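Local structure of acetyltransferase (Klebsiella pneumoniae, 5XUN) at residues 30-35 against 57-62. The protein probably transfers the acetyl group of acetyl-CoA to glycyl-tRNA(Gly), acting as the GNAT-family toxin of a type II toxin-antitoxin system. The protein carries 1 engineered substitution. Numbering follows the deposited sequence.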
ATOM      1  N   THR B  30      -8.773  23.803   3.418  1.00 25.04           N
ATOM      2  CA  THR B  30      -9.629  23.610   2.260  1.00 33.08           C
ATOM      3  C   THR B  30      -9.771  22.125   1.932  1.00 36.36           C
ATOM      4  O   THR B  30     -10.862  21.658   1.583  1.00 19.25           O
ATOM      5  CB  THR B  30      -9.064  24.392   1.071  1.00 26.26           C
ATOM      6  OG1 THR B  30      -9.090  25.794   1.369  1.00 42.51           O
ATOM      7  CG2 THR B  30      -9.877  24.148  -0.176  1.00 35.87           C
ATOM      8  N   PHE B  31      -8.685  21.356   2.080  1.00 23.55           N
ATOM      9  CA  PHE B  31      -8.760  19.942   1.728  1.00 21.99           C
ATOM     10  C   PHE B  31      -9.735  19.211   2.639  1.00 14.05           C
ATOM     11  O   PHE B  31     -10.529  18.389   2.172  1.00 26.29           O
ATOM     12  CB  PHE B  31      -7.383  19.285   1.787  1.00 22.04           C
ATOM     13  CG  PHE B  31      -7.392  17.859   1.316  1.00 20.55           C
ATOM     14  CD1 PHE B  31      -7.711  16.824   2.187  1.00 20.13           C
ATOM     15  CD2 PHE B  31      -7.117  17.556  -0.003  1.00 19.81           C
ATOM     16  CE1 PHE B  31      -7.742  15.505   1.747  1.00 23.51           C
ATOM     17  CE2 PHE B  31      -7.153  16.239  -0.449  1.00 25.95           C
ATOM     18  CZ  PHE B  31      -7.461  15.216   0.433  1.00 14.16           C
ATOM     19  N   LEU B  32      -9.672  19.481   3.947  1.00 16.10           N
ATOM     20  CA  LEU B  32     -10.648  18.910   4.870  1.00 17.88           C
ATOM     21  C   LEU B  32     -12.079  19.192   4.422  1.00 35.29           C
ATOM     22  O   LEU B  32     -12.945  18.310   4.488  1.00 23.66           O
ATOM     23  CB  LEU B  32     -10.427  19.464   6.275  1.00 16.10           C
ATOM     24  CG  LEU B  32     -11.542  19.123   7.265  1.00 23.64           C
ATOM     25  CD1 LEU B  32     -11.627  17.619   7.467  1.00 30.53           C
ATOM     26  CD2 LEU B  32     -11.355  19.835   8.602  1.00 25.86           C
ATOM     27  N   LYS B  33     -12.342  20.420   3.958  1.00 20.33           N
ATOM     28  CA  LYS B  33     -13.710  20.836   3.650  1.00 26.74           C
ATOM     29  C   LYS B  33     -14.210  20.268   2.328  1.00 17.86           C
ATOM     30  O   LYS B  33     -15.368  19.854   2.231  1.00 26.01           O
ATOM     31  CB  LYS B  33     -13.807  22.363   3.596  1.00 19.59           C
ATOM     32  CG  LYS B  33     -13.638  23.068   4.922  1.00 38.24           C
ATOM     33  CD  LYS B  33     -13.925  24.554   4.777  1.00 27.41           C
ATOM     34  CE  LYS B  33     -13.034  25.209   3.732  1.00 48.07           C
ATOM     35  NZ  LYS B  33     -13.319  26.671   3.602  1.00 47.57           N
ATOM     36  N   GLU B  34     -13.370  20.269   1.296  1.00 24.75           N
ATOM     37  CA  GLU B  34     -13.817  20.004  -0.062  1.00 21.91           C
ATOM     38  C   GLU B  34     -13.539  18.584  -0.532  1.00 31.00           C
ATOM     39  O   GLU B  34     -14.361  18.003  -1.244  1.00 28.63           O
ATOM     40  CB  GLU B  34     -13.117  20.960  -1.031  1.00 23.72           C
ATOM     41  CG  GLU B  34     -12.959  22.380  -0.550  1.00 43.07           C
ATOM     42  CD  GLU B  34     -13.045  23.403  -1.669  1.00 27.10           C
ATOM     43  OE1 GLU B  34     -13.491  24.539  -1.412  1.00 40.59           O
ATOM     44  OE2 GLU B  34     -12.592  23.101  -2.793  1.00 34.43           O
ATOM     45  N   HIS B  35     -12.414  17.993  -0.130  1.00 30.64           N
ATOM     46  CA  HIS B  35     -11.901  16.818  -0.816  1.00 29.30           C
ATOM     47  C   HIS B  35     -11.690  15.586   0.048  1.00 24.66           C
ATOM     48  O   HIS B  35     -11.670  14.481  -0.501  1.00 25.43           O
ATOM     49  CB  HIS B  35     -10.564  17.147  -1.494  1.00 23.51           C
ATOM     50  CG  HIS B  35     -10.596  18.388  -2.334  1.00 35.16           C
ATOM     51  ND1 HIS B  35     -11.275  18.459  -3.530  1.00 31.10           N
ATOM     52  CD2 HIS B  35     -10.019  19.601  -2.159  1.00 29.27           C
ATOM     53  CE1 HIS B  35     -11.126  19.662  -4.052  1.00 34.78           C
ATOM     54  NE2 HIS B  35     -10.367  20.375  -3.241  1.00 37.87           N
ATOM     55  N   PRO B  57     -19.447  15.126  17.365  1.00 45.28           N
ATOM     56  CA  PRO B  57     -18.004  15.211  17.591  1.00 32.93           C
ATOM     57  C   PRO B  57     -17.390  16.288  16.712  1.00 41.69           C
ATOM     58  O   PRO B  57     -17.702  16.407  15.526  1.00 44.66           O
ATOM     59  CB  PRO B  57     -17.500  13.809  17.224  1.00 37.90           C
ATOM     60  CG  PRO B  57     -18.641  13.149  16.496  1.00 38.31           C
ATOM     61  CD  PRO B  57     -19.882  13.758  17.050  1.00 47.56           C
ATOM     62  N   ARG B  58     -16.542  17.099  17.323  1.00 34.47           N
ATOM     63  CA  ARG B  58     -15.808  18.122  16.609  1.00 28.83           C
ATOM     64  C   ARG B  58     -14.499  17.541  16.105  1.00 40.30           C
ATOM     65  O   ARG B  58     -13.845  16.760  16.801  1.00 30.83           O
ATOM     66  CB  ARG B  58     -15.562  19.319  17.527  1.00 46.04           C
ATOM     67  CG  ARG B  58     -16.861  19.865  18.114  1.00 41.60           C
ATOM     68  CD  ARG B  58     -16.638  20.926  19.171  1.00 50.99           C
ATOM     69  NE  ARG B  58     -15.518  21.804  18.849  1.00 53.60           N
ATOM     70  CZ  ARG B  58     -14.416  21.892  19.583  1.00 54.21           C
ATOM     71  NH1 ARG B  58     -14.288  21.146  20.674  1.00 35.25           N
ATOM     72  NH2 ARG B  58     -13.439  22.716  19.222  1.00 42.78           N
ATOM     73  N   LEU B  59     -14.131  17.904  14.884  1.00 30.07           N
ATOM     74  CA  LEU B  59     -12.898  17.419  14.289  1.00 27.33           C
ATOM     75  C   LEU B  59     -11.794  18.411  14.632  1.00 35.95           C
ATOM     76  O   LEU B  59     -11.893  19.597  14.301  1.00 29.93           O
ATOM     77  CB  LEU B  59     -13.062  17.248  12.778  1.00 30.78           C
ATOM     78  CG  LEU B  59     -11.976  16.529  11.982  1.00 24.46           C
ATOM     79  CD1 LEU B  59     -12.615  15.733  10.851  1.00 24.68           C
ATOM     80  CD2 LEU B  59     -10.968  17.511  11.416  1.00 20.23           C
ATOM     81  N   LEU B  60     -10.767  17.931  15.332  1.00 37.33           N
ATOM     82  CA  LEU B  60      -9.640  18.757  15.735  1.00 25.81           C
ATOM     83  C   LEU B  60      -8.350  18.412  15.004  1.00 31.03           C
ATOM     84  O   LEU B  60      -7.347  19.114  15.185  1.00 30.65           O
ATOM     85  CB  LEU B  60      -9.420  18.646  17.254  1.00 29.55           C
ATOM     86  CG  LEU B  60     -10.424  19.336  18.193  1.00 37.62           C
ATOM     87  CD1 LEU B  60     -10.571  20.810  17.841  1.00 37.37           C
ATOM     88  CD2 LEU B  60     -11.783  18.652  18.221  1.00 36.66           C
ATOM     89  N   GLY B  61      -8.350  17.361  14.192  1.00 31.24           N
ATOM     90  CA  GLY B  61      -7.200  17.023  13.377  1.00 24.46           C
ATOM     91  C   GLY B  61      -7.537  15.861  12.472  1.00 18.24           C
ATOM     92  O   GLY B  61      -8.535  15.162  12.678  1.00 22.60           O
ATOM     93  N   TYR B  62      -6.697  15.662  11.460  1.00 18.63           N
ATOM     94  CA  TYR B  62      -6.938  14.564  10.532  1.00 18.98           C
ATOM     95  C   TYR B  62      -5.645  14.211   9.810  1.00 20.37           C
ATOM     96  O   TYR B  62      -4.690  14.996   9.802  1.00 17.50           O
ATOM     97  CB  TYR B  62      -8.043  14.924   9.530  1.00 25.79           C
ATOM     98  CG  TYR B  62      -7.605  15.835   8.397  1.00 16.59           C
ATOM     99  CD1 TYR B  62      -7.596  17.225   8.542  1.00 22.29           C
ATOM    100  CD2 TYR B  62      -7.232  15.308   7.175  1.00 11.77           C
ATOM    101  CE1 TYR B  62      -7.195  18.053   7.495  1.00 14.04           C
ATOM    102  CE2 TYR B  62      -6.839  16.108   6.142  1.00 19.16           C
ATOM    103  CZ  TYR B  62      -6.827  17.482   6.295  1.00 26.86           C
ATOM    104  OH  TYR B  62      -6.424  18.261   5.236  1.00 15.82           O
TER
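Tyr-62 meets the helix with its CG tucked over the backbone, flanked by both N and C (chi1 78°), and Leu-32 answers with CG anti to its own N (chi1 170°), which carries its two methyls toward the strand. Leu-32 touches the tyrosine at two levels. Its CB sits 3.7 Å from Tyr-62 CE1, while its CD1 lies over one face of the ring, displaced toward the rim, 4.2 Å from Tyr-62 CD1. Farther out, the side chains of Leu-32 and Leu-59 run antiparallel alongside one another, and the two CD2 methyls, Leu-32 CD2 and Leu-59 CD2, close to 3.7 Å.

At the hydroxyl end of the ring, Phe-31 comes in roughly perpendicular to the line of the Tyr-62 side chain: Phe-31 CD1 comes within 3.6 Å of Tyr-62 OH and 4.1 Å of Tyr-62 CE2. The phenol oxygen is buried here, yet it is hydrogen-bonded to the carbonyl O of Leu-28, one turn before Leu-32 in helix 26-34. That bond pins the ring's far end to the helix, while apolar contacts do the rest. The Tyr-62 side chain is about 8 Å from the bound acetyl coenzyme A.

A classic beta bulge, in which Leu-60 and Gly-61 together sit opposite Leu-50, precedes Tyr-62. Phe-21 adds to the leucine pair, and Phe-31 makes a cation-pi contact with Arg-96 and packs on Tyr-86 of the second subunit. The contact thus lays helix 26-34 across the start of strand 59-71 in the GNAT sheet, at 107° between segment axes, with helix 36-41 and strand 88-99 both touching Tyr-62.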